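Local coordinates for centrosomal protein 120 (Oreochromis niloticus, PDB 6EWH), which probably works in building centrioles and cilia as a centrosomal protein, of which this chain is the second C2 domain, at residues A[33-38]-A[174-179]; A[18-23]-A[92-97]. The protein carries 1 engineered substitution. All coordinates share one frame; numbering follows the deposited sequence.

Contact 1 of 2, residues A[33-38]-A[174-179]; sequences LSVTVA and VAVTLR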
# COMPACT_ATOMS: atom_id res chain seq x y z
N LEU A 33 -8.72 8.06 0.40
CA LEU A 33 -7.41 7.54 0.75
C LEU A 33 -7.06 6.45 -0.26
O LEU A 33 -7.84 5.51 -0.45
CB LEU A 33 -7.47 6.95 2.16
CG LEU A 33 -6.18 6.27 2.63
CD1 LEU A 33 -5.03 7.27 2.75
CD2 LEU A 33 -6.44 5.61 3.98
N SER A 34 -5.91 6.59 -0.93
CA SER A 34 -5.59 5.69 -2.03
C SER A 34 -4.16 5.17 -1.91
O SER A 34 -3.27 5.82 -1.37
CB SER A 34 -5.75 6.36 -3.40
OG SER A 34 -4.85 7.44 -3.54
N VAL A 35 -3.98 3.96 -2.44
CA VAL A 35 -2.68 3.29 -2.50
C VAL A 35 -2.46 2.89 -3.95
O VAL A 35 -3.33 2.25 -4.56
CB VAL A 35 -2.66 2.04 -1.62
CG1 VAL A 35 -1.30 1.33 -1.73
CG2 VAL A 35 -2.95 2.40 -0.17
N THR A 36 -1.31 3.25 -4.51
CA THR A 36 -0.97 2.90 -5.88
C THR A 36 0.33 2.11 -5.87
O THR A 36 1.34 2.57 -5.32
CB THR A 36 -0.80 4.14 -6.76
OG1 THR A 36 -1.99 4.91 -6.74
CG2 THR A 36 -0.47 3.71 -8.21
N VAL A 37 0.30 0.92 -6.45
CA VAL A 37 1.50 0.14 -6.70
C VAL A 37 1.93 0.42 -8.14
O VAL A 37 1.19 0.13 -9.09
CB VAL A 37 1.32 -1.35 -6.40
CG1 VAL A 37 1.00 -1.55 -4.92
CG2 VAL A 37 0.23 -2.00 -7.28
N ALA A 38 3.10 1.03 -8.30
CA ALA A 38 3.50 1.63 -9.57
C ALA A 38 4.48 0.80 -10.40
O ALA A 38 4.38 0.79 -11.63
CB ALA A 38 4.08 3.03 -9.32
N VAL A 174 5.55 2.71 -4.48
CA VAL A 174 4.21 2.90 -3.93
C VAL A 174 3.95 4.38 -3.73
O VAL A 174 4.82 5.12 -3.26
CB VAL A 174 4.05 2.16 -2.59
CG1 VAL A 174 2.62 2.30 -2.05
CG2 VAL A 174 4.43 0.70 -2.71
N ALA A 175 2.73 4.81 -4.03
CA ALA A 175 2.27 6.14 -3.67
C ALA A 175 1.02 6.01 -2.83
O ALA A 175 0.07 5.31 -3.22
CB ALA A 175 1.94 6.96 -4.92
N VAL A 176 1.00 6.65 -1.67
CA VAL A 176 -0.19 6.74 -0.83
C VAL A 176 -0.63 8.19 -0.81
O VAL A 176 0.19 9.09 -0.62
CB VAL A 176 0.06 6.20 0.59
CG1 VAL A 176 0.37 4.71 0.55
CG2 VAL A 176 1.18 6.97 1.29
N THR A 177 -1.93 8.42 -1.02
CA THR A 177 -2.44 9.78 -1.16
C THR A 177 -3.70 9.97 -0.32
O THR A 177 -4.53 9.06 -0.22
CB THR A 177 -2.76 10.06 -2.65
OG1 THR A 177 -1.54 10.10 -3.39
CG2 THR A 177 -3.49 11.40 -2.84
N LEU A 178 -3.82 11.14 0.30
CA LEU A 178 -5.05 11.55 0.97
C LEU A 178 -5.51 12.86 0.35
O LEU A 178 -4.71 13.77 0.15
CB LEU A 178 -4.79 11.74 2.46
CG LEU A 178 -5.98 12.22 3.29
CD1 LEU A 178 -7.08 11.16 3.34
CD2 LEU A 178 -5.56 12.62 4.68
N ARG A 179 -6.81 12.95 0.04
CA ARG A 179 -7.33 14.21 -0.49
C ARG A 179 -8.79 14.35 -0.10
O ARG A 179 -9.49 13.36 0.13
CB ARG A 179 -7.19 14.27 -2.01
CG ARG A 179 -7.96 13.19 -2.74
CD ARG A 179 -7.66 13.21 -4.23
NE ARG A 179 -8.41 12.16 -4.93
CZ ARG A 179 -9.69 12.25 -5.27
NH1 ARG A 179 -10.39 13.33 -4.98
NH2 ARG A 179 -10.27 11.23 -5.89
O HOH W 1 -2.41 6.41 -4.45
O HOH W 2 -6.57 9.65 -2.74
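V35 meets two valines of segment 174-179 with different branches: its CG1 lies 4.1 Å from CG1 of V174, the two side chains crossing obliquely, while its CG2 lies alongside CG1 of V176, both side chains pointing the same way. The first torsion sets this up. V35 CG1 is anti to the backbone N (chi1 178°), which leaves CG2 beside that N, on the flank where V176 lies. L33 CD1 reaches T177 O at 3.5 Å, while L178 offers its CD1 to CB of L33. These residues form the inner surface of one sheet of the C2 beta-sandwich, where V35 and L33 also pack on strand 60-66 of the other sheet. The backbones run antiparallel, S34 with T177 and T36 with A175 being the hydrogen-bonded pairs; T36 N reaches A175 O at 2.8 Å. On the face bearing S34, T36, A175 and T177, waters link the hydroxyls of S34 and T36 to the backbone. S34 OG sits between the backbone N and carbonyl carbon (chi1 63°) and touches T177 CB at 3.5 Å. One water is hydrogen-bonded to S34 OG and T36 OG1 and donates to A175 O. A second water also bonds S34 OG, whereas T177 OG1 turns to the hydroxyl of T144 on the adjoining strand 143-150.

Contact 2 of 2, residues A[18-23]-A[92-97]; sequences YHQVGP and RIRSSK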
# COMPACT_ATOMS: atom_id res chain seq x y z
N TYR A 18 -18.84 4.03 2.29
CA TYR A 18 -17.75 4.84 2.82
C TYR A 18 -17.50 4.45 4.27
O TYR A 18 -18.29 3.75 4.89
CB TYR A 18 -18.00 6.35 2.66
CG TYR A 18 -19.22 6.89 3.38
CD1 TYR A 18 -19.25 7.00 4.77
CD2 TYR A 18 -20.33 7.33 2.68
CE1 TYR A 18 -20.35 7.49 5.43
CE2 TYR A 18 -21.43 7.85 3.33
CZ TYR A 18 -21.44 7.92 4.71
OH TYR A 18 -22.53 8.42 5.36
N HIS A 19 -16.38 4.93 4.81
CA HIS A 19 -16.00 4.68 6.19
C HIS A 19 -16.14 5.97 6.99
O HIS A 19 -15.59 7.00 6.60
CB HIS A 19 -14.55 4.19 6.25
CG HIS A 19 -14.30 2.95 5.46
ND1 HIS A 19 -14.24 2.94 4.08
CD2 HIS A 19 -14.12 1.66 5.85
CE1 HIS A 19 -14.02 1.71 3.66
NE2 HIS A 19 -13.94 0.92 4.71
N GLN A 20 -16.87 5.92 8.10
CA GLN A 20 -17.00 7.08 8.99
C GLN A 20 -15.88 7.07 10.01
O GLN A 20 -15.65 6.06 10.69
CB GLN A 20 -18.35 7.05 9.71
CG GLN A 20 -18.53 8.18 10.74
CD GLN A 20 -18.76 9.54 10.10
OE1 GLN A 20 -19.51 9.68 9.14
NE2 GLN A 20 -18.09 10.56 10.63
N VAL A 21 -15.17 8.19 10.13
CA VAL A 21 -14.12 8.38 11.12
C VAL A 21 -14.47 9.61 11.95
O VAL A 21 -14.51 10.73 11.42
CB VAL A 21 -12.73 8.52 10.49
CG1 VAL A 21 -11.67 8.72 11.58
CG2 VAL A 21 -12.40 7.29 9.65
N GLY A 22 -14.72 9.41 13.23
CA GLY A 22 -15.15 10.48 14.10
C GLY A 22 -16.66 10.52 14.20
O GLY A 22 -17.38 9.87 13.44
N PRO A 23 -17.17 11.30 15.16
CA PRO A 23 -18.63 11.38 15.33
C PRO A 23 -19.31 11.90 14.08
O PRO A 23 -18.89 12.90 13.49
CB PRO A 23 -18.80 12.33 16.52
CG PRO A 23 -17.53 13.11 16.58
CD PRO A 23 -16.45 12.19 16.08
N ARG A 92 -13.32 5.55 0.42
CA ARG A 92 -13.93 6.82 0.76
C ARG A 92 -14.11 6.92 2.26
O ARG A 92 -14.52 5.96 2.92
CB ARG A 92 -15.29 6.98 0.07
CG ARG A 92 -15.19 7.05 -1.44
CD ARG A 92 -16.60 7.08 -2.06
NE ARG A 92 -17.21 8.41 -1.92
CZ ARG A 92 -18.51 8.62 -1.74
NH1 ARG A 92 -19.35 7.60 -1.64
NH2 ARG A 92 -18.96 9.86 -1.64
N ILE A 93 -13.82 8.10 2.81
CA ILE A 93 -13.87 8.33 4.25
C ILE A 93 -14.70 9.59 4.50
O ILE A 93 -14.47 10.63 3.86
CB ILE A 93 -12.46 8.48 4.85
CG1 ILE A 93 -11.65 7.20 4.65
CG2 ILE A 93 -12.54 8.80 6.34
CD1 ILE A 93 -10.17 7.37 4.90
N ARG A 94 -15.67 9.48 5.40
CA ARG A 94 -16.43 10.64 5.85
C ARG A 94 -15.89 11.01 7.23
O ARG A 94 -15.91 10.19 8.15
CB ARG A 94 -17.92 10.31 5.89
CG ARG A 94 -18.85 11.50 6.16
CD ARG A 94 -20.30 11.05 6.03
NE ARG A 94 -21.25 12.14 6.24
CZ ARG A 94 -21.70 12.52 7.43
NH1 ARG A 94 -21.28 11.92 8.54
NH2 ARG A 94 -22.57 13.52 7.52
N SER A 95 -15.35 12.22 7.35
CA SER A 95 -14.66 12.61 8.58
C SER A 95 -14.50 14.12 8.60
O SER A 95 -15.16 14.84 7.85
CB SER A 95 -13.29 11.90 8.66
OG SER A 95 -12.70 12.03 9.95
N SER A 96 -13.64 14.62 9.48
CA SER A 96 -13.15 15.98 9.39
C SER A 96 -11.65 15.95 9.19
O SER A 96 -10.98 14.96 9.53
CB SER A 96 -13.51 16.80 10.64
OG SER A 96 -12.64 16.49 11.71
N LYS A 97 -11.12 17.05 8.65
CA LYS A 97 -9.68 17.18 8.44
C LYS A 97 -8.90 16.77 9.68
O LYS A 97 -8.02 15.91 9.62
CB LYS A 97 -9.36 18.64 8.10
CG LYS A 97 -9.05 18.92 6.67
CD LYS A 97 -8.18 20.17 6.56
CE LYS A 97 -8.72 21.30 7.41
NZ LYS A 97 -8.32 22.62 6.86
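R92 O takes two hydrogen bonds from H19, one from the backbone N at 2.8 Å and one from the ring, where H19 ND1 stands 3.2 Å from R92 O. The two donors approach from opposite faces of the carbonyl plane, and the acceptor lies in the imidazole plane, so the ring is tied at its edge to the same oxygen as its own backbone. H19 O in turn accepts from R94 N, and V21 N donates to R94 O in a nearly straight bond (171° at the hydrogen). This ladder is parallel: strand 18-21 runs beside strand 87-95 in the mixed sheet of the C2 domain, next to the short strand 10-13. Its last rung comes from a side chain, S95 OG donating to V21 O over 2.7 Å from above the carbonyl plane. A bend at chi2 (73°) brings Q20 CD to 3.5 Å from R94 O. Of its amide, OE1 accepts from R94 NH1 at 2.9 Å, in the plane of the guanidinium, while NE2 donates to G22 O and to C27 O. An alanine here would probably leave R94 NH1 with A24 O but without this acceptor, and take this amide donor from G22 O and C27 O. The extended R94 chain also runs side by side with Y18, ring and guanidinium planes 27° apart, with R94 CD 3.5 Å from Y18 OH. R92 sends its guanidinium to a salt bridge with E181. On the face that carries I93, V21 CG2 packs on I93 CG2 at 3.6 Å, against helix 97-105, whose N-cap is S96, with its OG bonded to I99 N.

Contacts 1 and 2 belong to the same mixed sheet, their centres about 18 Å apart. Strands 29-41 and 87-95 are neighbours there, and the order from contact 2 to contact 1 is 18-21, 87-95, 29-41, 171-180. The two meet directly where L33 CB packs on I93 CD1 at 3.9 Å. Along the chain the segments alternate, 18-23, 33-38, 92-97 and 174-179, so the pairings interleave and bring sequence-distant strands into one layer. Contact 1 is buried and near the centre of the domain, whereas contact 2 lies farther out and is partly buried, where strand 18-21 joins 87-95 through the one parallel pairing of the sheet, with 10-13 antiparallel beyond it.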